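Local coordinates for protein ferritin (Ulva pertusa, PDB 3VNX) that stores iron inside a shell of 24 subunits and, as a ferroxidase, probably oxidises iron(II) to iron(III) before it is laid down as mineral, at residues Tyr58-His62 against Phe79-Ser83; Ala124-Glu129 against Tyr179-Arg184; His89-Leu93 against Leu165-Gln169. One frame throughout, in Å; residues are numbered along the deposited sequence.

Contact 1: Tyr58-His62 against Phe79-Ser83; sequences YHALH and FKEAS
Two helical segments, Tyr58-His62 and Phe79-Ser83, pack antiparallel at 163° between their directions, with axes only 7.7 Å apart. The register sets CA of Tyr58 5.0 Å from CA of Ser83, and CA of His62 4.9 Å from CA of Phe79. Such closeness suits the small Ala82 and Ser83, which let Tyr58 lie against the partner backbone: Tyr58 CD2 is 3.7 Å from Ala82 CB, and Tyr58 CB 3.9 Å from Ser83 CB. Apolar contact centres on Phe79 (chi1 m). Leu61 CB makes a CH-pi contact 3.9 Å from the centroid of the Phe79 ring, which the Tyr58 ring (chi1 m) meets obliquely, the two centroids 5.8 Å apart. A second CH-pi contact places Lys80 CB over one face of the His62 ring (chi1 t), 4.1 Å from the centroid. No hydrogen bond joins the segments. Just outside them, Ser83 OG bonds Ser55 O and His62 ND1 bonds Ala76 O, each a carbonyl of the partner helix; Tyr58 OH binds Glu135 on helix 123-151, and His59 (chi1 t) bonds Tyr52 and His91 of a second subunit. The chemistry implies that shape and apolar contact hold these segments, while the Ser83 and His62 bonds also pin this first ferritin hairpin.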
loop_
_atom_site.group_PDB
_atom_site.type_symbol
_atom_site.label_atom_id
_atom_site.label_comp_id
_atom_site.label_asym_id
_atom_site.label_seq_id
_atom_site.Cartn_x
_atom_site.Cartn_y
_atom_site.Cartn_z
ATOM N N TYR A 58 -27.343 -42.309 -9.355
ATOM C CA TYR A 58 -25.995 -41.763 -9.455
ATOM C C TYR A 58 -25.227 -41.914 -8.152
ATOM O O TYR A 58 -24.013 -42.151 -8.159
ATOM C CB TYR A 58 -26.010 -40.311 -9.922
ATOM C CG TYR A 58 -26.182 -40.212 -11.422
ATOM C CD1 TYR A 58 -25.821 -41.276 -12.239
ATOM C CD2 TYR A 58 -26.707 -39.071 -12.022
ATOM C CE1 TYR A 58 -25.974 -41.213 -13.612
ATOM C CE2 TYR A 58 -26.866 -38.999 -13.403
ATOM C CZ TYR A 58 -26.494 -40.080 -14.198
ATOM O OH TYR A 58 -26.640 -40.047 -15.578
ATOM N N HIS A 59 -25.941 -41.795 -7.032
ATOM C CA HIS A 59 -25.311 -41.962 -5.736
ATOM C C HIS A 59 -24.846 -43.412 -5.562
ATOM O O HIS A 59 -23.784 -43.671 -4.981
ATOM C CB HIS A 59 -26.252 -41.550 -4.607
ATOM C CG HIS A 59 -25.535 -41.044 -3.399
ATOM N ND1 HIS A 59 -26.189 -40.457 -2.333
ATOM C CD2 HIS A 59 -24.217 -41.016 -3.090
ATOM C CE1 HIS A 59 -25.303 -40.102 -1.419
ATOM N NE2 HIS A 59 -24.097 -40.435 -1.852
ATOM N N ALA A 60 -25.627 -44.356 -6.081
ATOM C CA ALA A 60 -25.222 -45.762 -6.017
ATOM C C ALA A 60 -23.948 -46.002 -6.853
ATOM O O ALA A 60 -23.025 -46.717 -6.425
ATOM C CB ALA A 60 -26.365 -46.681 -6.456
ATOM N N LEU A 61 -23.889 -45.378 -8.028
ATOM C CA LEU A 61 -22.721 -45.501 -8.886
ATOM C C LEU A 61 -21.494 -44.994 -8.164
ATOM O O LEU A 61 -20.404 -45.579 -8.241
ATOM C CB LEU A 61 -22.934 -44.719 -10.172
ATOM C CG LEU A 61 -23.762 -45.522 -11.177
ATOM C CD1 LEU A 61 -24.333 -44.631 -12.286
ATOM C CD2 LEU A 61 -22.907 -46.644 -11.748
ATOM N N HIS A 62 -21.681 -43.906 -7.435
ATOM C CA HIS A 62 -20.597 -43.340 -6.662
ATOM C C HIS A 62 -20.036 -44.367 -5.677
ATOM O O HIS A 62 -18.809 -44.556 -5.574
ATOM C CB HIS A 62 -21.065 -42.101 -5.906
ATOM C CG HIS A 62 -20.199 -41.767 -4.739
ATOM N ND1 HIS A 62 -18.974 -41.146 -4.874
ATOM C CD2 HIS A 62 -20.361 -41.999 -3.412
ATOM C CE1 HIS A 62 -18.428 -40.994 -3.679
ATOM N NE2 HIS A 62 -19.250 -41.503 -2.776
ATOM N N PHE A 79 -19.649 -39.098 -9.922
ATOM C CA PHE A 79 -21.012 -39.526 -9.673
ATOM C C PHE A 79 -21.642 -38.877 -8.451
ATOM O O PHE A 79 -22.847 -38.629 -8.442
ATOM C CB PHE A 79 -21.135 -41.049 -9.661
ATOM C CG PHE A 79 -21.031 -41.646 -11.021
ATOM C CD1 PHE A 79 -21.937 -41.283 -12.011
ATOM C CD2 PHE A 79 -20.020 -42.539 -11.328
ATOM C CE1 PHE A 79 -21.851 -41.811 -13.287
ATOM C CE2 PHE A 79 -19.922 -43.079 -12.605
ATOM C CZ PHE A 79 -20.840 -42.719 -13.583
ATOM N N LYS A 80 -20.846 -38.596 -7.427
ATOM C CA LYS A 80 -21.397 -37.869 -6.295
ATOM C C LYS A 80 -21.907 -36.506 -6.768
ATOM O O LYS A 80 -23.009 -36.087 -6.400
ATOM C CB LYS A 80 -20.382 -37.717 -5.156
ATOM C CG LYS A 80 -20.885 -36.838 -4.000
ATOM C CD LYS A 80 -22.276 -37.274 -3.502
ATOM C CE LYS A 80 -22.607 -36.694 -2.121
ATOM N NZ LYS A 80 -22.682 -35.205 -2.108
ATOM N N GLU A 81 -21.114 -35.824 -7.596
ATOM C CA GLU A 81 -21.506 -34.521 -8.117
ATOM C C GLU A 81 -22.747 -34.646 -9.001
ATOM O O GLU A 81 -23.716 -33.902 -8.845
ATOM C CB GLU A 81 -20.341 -33.882 -8.876
ATOM C CG GLU A 81 -19.179 -33.505 -7.961
ATOM C CD GLU A 81 -17.898 -33.181 -8.710
ATOM O OE1 GLU A 81 -17.819 -33.449 -9.933
ATOM O OE2 GLU A 81 -16.964 -32.664 -8.060
ATOM N N ALA A 82 -22.725 -35.599 -9.930
ATOM C CA ALA A 82 -23.909 -35.820 -10.754
ATOM C C ALA A 82 -25.126 -36.056 -9.853
ATOM O O ALA A 82 -26.222 -35.553 -10.138
ATOM C CB ALA A 82 -23.707 -36.981 -11.730
ATOM N N SER A 83 -24.930 -36.791 -8.755
ATOM C CA SER A 83 -26.034 -37.033 -7.826
ATOM C C SER A 83 -26.538 -35.744 -7.158
ATOM O O SER A 83 -27.745 -35.477 -7.135
ATOM C CB SER A 83 -25.680 -38.088 -6.779
ATOM O OG SER A 83 -26.744 -38.201 -5.847
#

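Contact 2: Ala124-Glu129 against Tyr179-Arg184; sequences ALYAME and YVSQLR
Helical segments Ala124-Glu129 and Tyr179-Arg184 run antiparallel at 160°, their axes 9.2 Å apart. In register, CA of Leu125 lies 5.6 Å from CA of Leu183, and CA of Met128 5.9 Å from CA of Val180. The polar link is a salt bridge: Glu129 OE2 accepts from Arg184 NH2 at 3.0 Å and from Arg184 NE at 3.2 Å. Arginine, nearly extended beyond its m chi1, spans the gap and offers NE and NH2 to one oxygen. That oxygen also pairs with Lys121 NZ, while Arg184 NH1 donates to the carbonyl of Ala25 of a neighbouring subunit; Tyr179 OH is bonded to Glu175. Leu125 (t, p) lies next to the bridge, its CD1 3.7 Å from Leu183 CB; deeper in, Leu183 (m, t) brings CD1 to 3.3 Å from Met128 CG. Flexible Met128 (m, m, m) reaches Tyr179 CD2 with CE at 3.5 Å. An apolar seam with a charged pair at its flank, against another subunit, belongs here to the second antiparallel helix pair of the ferritin bundle.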
loop_
_atom_site.group_PDB
_atom_site.type_symbol
_atom_site.label_atom_id
_atom_site.label_comp_id
_atom_site.label_asym_id
_atom_site.label_seq_id
_atom_site.Cartn_x
_atom_site.Cartn_y
_atom_site.Cartn_z
ATOM N N ALA A 124 -15.927 -49.082 -15.998
ATOM C CA ALA A 124 -15.861 -47.670 -16.338
ATOM C C ALA A 124 -16.783 -47.422 -17.516
ATOM O O ALA A 124 -17.814 -46.736 -17.395
ATOM C CB ALA A 124 -14.430 -47.256 -16.674
ATOM N N LEU A 125 -16.419 -48.014 -18.650
ATOM C CA LEU A 125 -17.128 -47.775 -19.894
ATOM C C LEU A 125 -18.594 -48.112 -19.742
ATOM O O LEU A 125 -19.468 -47.378 -20.213
ATOM C CB LEU A 125 -16.522 -48.600 -21.034
ATOM C CG LEU A 125 -17.319 -48.568 -22.334
ATOM C CD1 LEU A 125 -17.536 -47.138 -22.841
ATOM C CD2 LEU A 125 -16.606 -49.401 -23.376
ATOM N N TYR A 126 -18.863 -49.230 -19.082
ATOM C CA TYR A 126 -20.239 -49.654 -18.878
ATOM C C TYR A 126 -21.035 -48.597 -18.116
ATOM O O TYR A 126 -22.094 -48.169 -18.575
ATOM C CB TYR A 126 -20.300 -50.995 -18.159
ATOM C CG TYR A 126 -21.701 -51.350 -17.723
ATOM C CD1 TYR A 126 -22.008 -51.523 -16.373
ATOM C CD2 TYR A 126 -22.729 -51.484 -18.654
ATOM C CE1 TYR A 126 -23.299 -51.843 -15.967
ATOM C CE2 TYR A 126 -24.021 -51.803 -18.259
ATOM C CZ TYR A 126 -24.298 -51.982 -16.915
ATOM O OH TYR A 126 -25.574 -52.296 -16.513
ATOM N N ALA A 127 -20.521 -48.179 -16.960
ATOM C CA ALA A 127 -21.154 -47.131 -16.174
ATOM C C ALA A 127 -21.403 -45.865 -16.993
ATOM O O ALA A 127 -22.463 -45.226 -16.864
ATOM C CB ALA A 127 -20.322 -46.808 -14.938
ATOM N N MET A 128 -20.445 -45.496 -17.842
ATOM C CA MET A 128 -20.616 -44.283 -18.644
ATOM C C MET A 128 -21.654 -44.496 -19.753
ATOM O O MET A 128 -22.409 -43.582 -20.119
ATOM C CB MET A 128 -19.273 -43.779 -19.186
ATOM C CG MET A 128 -18.266 -43.480 -18.064
ATOM S SD MET A 128 -18.969 -42.426 -16.751
ATOM C CE MET A 128 -19.168 -40.884 -17.658
ATOM N N GLU A 129 -21.715 -45.719 -20.265
ATOM C CA GLU A 129 -22.757 -46.054 -21.229
ATOM C C GLU A 129 -24.129 -46.073 -20.548
ATOM O O GLU A 129 -25.118 -45.645 -21.125
ATOM C CB GLU A 129 -22.456 -47.387 -21.917
ATOM C CG GLU A 129 -21.298 -47.328 -22.917
ATOM C CD GLU A 129 -21.111 -48.633 -23.680
ATOM O OE1 GLU A 129 -21.725 -49.656 -23.292
ATOM O OE2 GLU A 129 -20.353 -48.635 -24.674
ATOM N N TYR A 179 -17.486 -38.799 -23.206
ATOM C CA TYR A 179 -16.883 -39.737 -22.247
ATOM C C TYR A 179 -16.894 -41.167 -22.752
ATOM O O TYR A 179 -15.906 -41.903 -22.604
ATOM C CB TYR A 179 -17.644 -39.744 -20.922
ATOM C CG TYR A 179 -17.565 -38.461 -20.152
ATOM C CD1 TYR A 179 -16.366 -37.748 -20.058
ATOM C CD2 TYR A 179 -18.685 -37.970 -19.494
ATOM C CE1 TYR A 179 -16.301 -36.566 -19.346
ATOM C CE2 TYR A 179 -18.629 -36.796 -18.772
ATOM C CZ TYR A 179 -17.439 -36.098 -18.701
ATOM O OH TYR A 179 -17.410 -34.932 -17.973
ATOM N N VAL A 180 -18.046 -41.571 -23.287
ATOM C CA VAL A 180 -18.204 -42.912 -23.833
ATOM C C VAL A 180 -17.233 -43.111 -24.991
ATOM O O VAL A 180 -16.504 -44.108 -25.048
ATOM C CB VAL A 180 -19.659 -43.176 -24.296
ATOM C CG1 VAL A 180 -19.733 -44.429 -25.140
ATOM C CG2 VAL A 180 -20.590 -43.287 -23.089
ATOM N N SER A 181 -17.215 -42.142 -25.900
ATOM C CA SER A 181 -16.300 -42.181 -27.026
ATOM C C SER A 181 -14.851 -42.312 -26.530
ATOM O O SER A 181 -14.059 -43.083 -27.090
ATOM C CB SER A 181 -16.475 -40.928 -27.882
ATOM O OG SER A 181 -15.407 -40.790 -28.795
ATOM N N GLN A 182 -14.505 -41.570 -25.478
ATOM C CA GLN A 182 -13.144 -41.610 -24.958
ATOM C C GLN A 182 -12.778 -42.977 -24.359
ATOM O O GLN A 182 -11.692 -43.521 -24.619
ATOM C CB GLN A 182 -12.942 -40.508 -23.921
ATOM C CG GLN A 182 -12.842 -39.129 -24.530
ATOM C CD GLN A 182 -12.718 -38.040 -23.482
ATOM O OE1 GLN A 182 -11.980 -37.072 -23.668
ATOM N NE2 GLN A 182 -13.436 -38.196 -22.369
ATOM N N LEU A 183 -13.676 -43.529 -23.548
ATOM C CA LEU A 183 -13.406 -44.810 -22.906
ATOM C C LEU A 183 -13.235 -45.908 -23.962
ATOM O O LEU A 183 -12.330 -46.745 -23.872
ATOM C CB LEU A 183 -14.507 -45.144 -21.900
ATOM C CG LEU A 183 -14.351 -44.371 -20.586
ATOM C CD1 LEU A 183 -15.524 -44.593 -19.632
ATOM C CD2 LEU A 183 -13.039 -44.774 -19.931
ATOM N N ARG A 184 -14.094 -45.867 -24.976
ATOM C CA ARG A 184 -13.976 -46.751 -26.125
ATOM C C ARG A 184 -12.633 -46.579 -26.832
ATOM O O ARG A 184 -12.014 -47.559 -27.225
ATOM C CB ARG A 184 -15.129 -46.517 -27.109
ATOM C CG ARG A 184 -16.497 -46.918 -26.562
ATOM C CD ARG A 184 -17.590 -46.800 -27.617
ATOM N NE ARG A 184 -18.823 -47.499 -27.239
ATOM C CZ ARG A 184 -19.744 -47.912 -28.108
ATOM N NH1 ARG A 184 -19.577 -47.704 -29.410
ATOM N NH2 ARG A 184 -20.836 -48.530 -27.678
#

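Contact 3: His89-Leu93 against Leu165-Gln169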
loop_
_atom_site.group_PDB
_atom_site.type_symbol
_atom_site.label_atom_id
_atom_site.label_comp_id
_atom_site.label_asym_id
_atom_site.label_seq_id
_atom_site.Cartn_x
_atom_site.Cartn_y
_atom_site.Cartn_z
ATOM N N HIS A 89 -31.795 -30.537 -9.576
ATOM C CA HIS A 89 -32.783 -30.459 -10.646
ATOM C C HIS A 89 -34.185 -30.705 -10.097
ATOM O O HIS A 89 -35.127 -29.975 -10.435
ATOM C CB HIS A 89 -32.470 -31.434 -11.780
ATOM C CG HIS A 89 -31.267 -31.055 -12.586
ATOM N ND1 HIS A 89 -30.573 -31.961 -13.359
ATOM C CD2 HIS A 89 -30.635 -29.867 -12.738
ATOM C CE1 HIS A 89 -29.566 -31.348 -13.954
ATOM N NE2 HIS A 89 -29.578 -30.076 -13.593
ATOM N N ALA A 90 -34.316 -31.727 -9.246
ATOM C CA ALA A 90 -35.583 -32.018 -8.579
ATOM C C ALA A 90 -36.046 -30.827 -7.743
ATOM O O ALA A 90 -37.218 -30.422 -7.801
ATOM C CB ALA A 90 -35.466 -33.272 -7.714
ATOM N N HIS A 91 -35.119 -30.258 -6.977
ATOM C CA HIS A 91 -35.404 -29.071 -6.165
ATOM C C HIS A 91 -35.921 -27.853 -6.957
ATOM O O HIS A 91 -36.808 -27.122 -6.483
ATOM C CB HIS A 91 -34.166 -28.674 -5.353
ATOM C CG HIS A 91 -34.422 -27.578 -4.367
ATOM N ND1 HIS A 91 -35.125 -27.777 -3.197
ATOM C CD2 HIS A 91 -34.077 -26.264 -4.379
ATOM C CE1 HIS A 91 -35.198 -26.637 -2.529
ATOM N NE2 HIS A 91 -34.568 -25.707 -3.224
ATOM N N MET A 92 -35.364 -27.621 -8.147
ATOM C CA MET A 92 -35.784 -26.507 -9.003
ATOM C C MET A 92 -37.214 -26.750 -9.503
ATOM O O MET A 92 -38.026 -25.816 -9.639
ATOM C CB MET A 92 -34.816 -26.328 -10.196
ATOM C CG MET A 92 -33.374 -25.928 -9.825
ATOM S SD MET A 92 -32.072 -26.520 -10.960
ATOM C CE MET A 92 -32.283 -25.452 -12.388
ATOM N N LEU A 93 -37.515 -28.015 -9.788
ATOM C CA LEU A 93 -38.854 -28.359 -10.256
ATOM C C LEU A 93 -39.843 -28.127 -9.126
ATOM O O LEU A 93 -40.907 -27.563 -9.341
ATOM C CB LEU A 93 -38.913 -29.799 -10.763
ATOM C CG LEU A 93 -38.183 -29.987 -12.094
ATOM C CD1 LEU A 93 -37.870 -31.453 -12.335
ATOM C CD2 LEU A 93 -39.022 -29.398 -13.229
ATOM N N LEU A 165 -33.986 -26.930 -17.642
ATOM C CA LEU A 165 -33.612 -28.337 -17.745
ATOM C C LEU A 165 -33.471 -28.879 -19.173
ATOM O O LEU A 165 -32.510 -29.591 -19.491
ATOM C CB LEU A 165 -34.607 -29.200 -16.972
ATOM C CG LEU A 165 -34.728 -28.928 -15.472
ATOM C CD1 LEU A 165 -35.448 -30.096 -14.820
ATOM C CD2 LEU A 165 -33.369 -28.717 -14.823
ATOM N N LEU A 166 -34.428 -28.567 -20.032
ATOM C CA LEU A 166 -34.408 -29.156 -21.362
ATOM C C LEU A 166 -33.090 -28.792 -22.023
ATOM O O LEU A 166 -32.337 -29.662 -22.447
ATOM C CB LEU A 166 -35.573 -28.645 -22.206
ATOM C CG LEU A 166 -36.239 -29.609 -23.199
ATOM C CD1 LEU A 166 -36.902 -28.843 -24.343
ATOM C CD2 LEU A 166 -35.257 -30.623 -23.750
ATOM N N SER A 167 -32.826 -27.488 -22.094
ATOM C CA SER A 167 -31.639 -26.960 -22.750
ATOM C C SER A 167 -30.359 -27.497 -22.120
ATOM O O SER A 167 -29.390 -27.825 -22.826
ATOM C CB SER A 167 -31.638 -25.432 -22.683
ATOM O OG SER A 167 -30.444 -24.907 -23.239
ATOM N N GLU A 168 -30.347 -27.569 -20.791
ATOM C CA GLU A 168 -29.200 -28.127 -20.090
ATOM C C GLU A 168 -28.992 -29.614 -20.428
ATOM O O GLU A 168 -27.856 -30.087 -20.529
ATOM C CB GLU A 168 -29.359 -27.941 -18.579
ATOM C CG GLU A 168 -29.179 -26.504 -18.095
ATOM C CD GLU A 168 -29.762 -26.276 -16.693
ATOM O OE1 GLU A 168 -30.563 -25.324 -16.526
ATOM O OE2 GLU A 168 -29.433 -27.053 -15.763
ATOM N N GLN A 169 -30.093 -30.342 -20.602
ATOM C CA GLN A 169 -30.020 -31.777 -20.822
ATOM C C GLN A 169 -29.330 -32.053 -22.157
ATOM O O GLN A 169 -28.580 -33.031 -22.295
ATOM C CB GLN A 169 -31.413 -32.414 -20.741
ATOM C CG GLN A 169 -31.414 -33.927 -20.858
ATOM C CD GLN A 169 -30.628 -34.618 -19.747
ATOM O OE1 GLN A 169 -31.003 -34.562 -18.577
ATOM N NE2 GLN A 169 -29.547 -35.292 -20.115
#
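Leu165 reaches across a wide gap to overlap His89 and Leu93: its CD2 lies 3.6 Å from His89 CD2, and its CD1 3.7 Å from Leu93 CD1. The axes of the two antiparallel segments, at 159°, are 12.7 Å apart, so long side chains must bridge the distance, and branched Leu165 spreads its two methyls over His89, Met92 and Leu93. Met92 CE adds a looser apolar touch, 4.2 Å from Leu165 CD2. His89 NE2 stays 3.7 Å from Glu168 OE2, without a bond; the other ring nitrogen, ND1, has a weak hydrogen bond to Glu86. Gln169 turns to helix 123-151, where its NE2 donates to Glu135. The His89 side chain is about 3 Å from a bound calcium ion, and Glu51 packs against the same side chain. Helices 73-99 and 155-201 are antiparallel neighbours, joining the two hairpins along one side of the bundle, and a bound metal ion next to His89 inside it is consistent with the ferroxidase site of ferritins.

The three contacts bind one four-helix bundle from different directions. Contact 1 joins helices 38-66 and 73-99, contact 2 joins 123-151 and 155-201, and contact 3 joins the two hairpins through 73-99 and 155-201. Contacts 1 and 2, centres about 16 Å apart, touch directly: Phe79 CZ lies 3.7 Å from Met128 SD, and Leu61 CD2 4.1 Å from Ala127 CB. Contact 3 is centred about 17 Å from contact 1 and 24 Å from contact 2, touching neither. The Tyr58 side chain is about 8 Å from a calcium ion and that of His89 about 3 Å, placing contact 3 at the probable ferroxidase site. Glu135 bonds both Tyr58 and Gln169, bridging contacts 1 and 3.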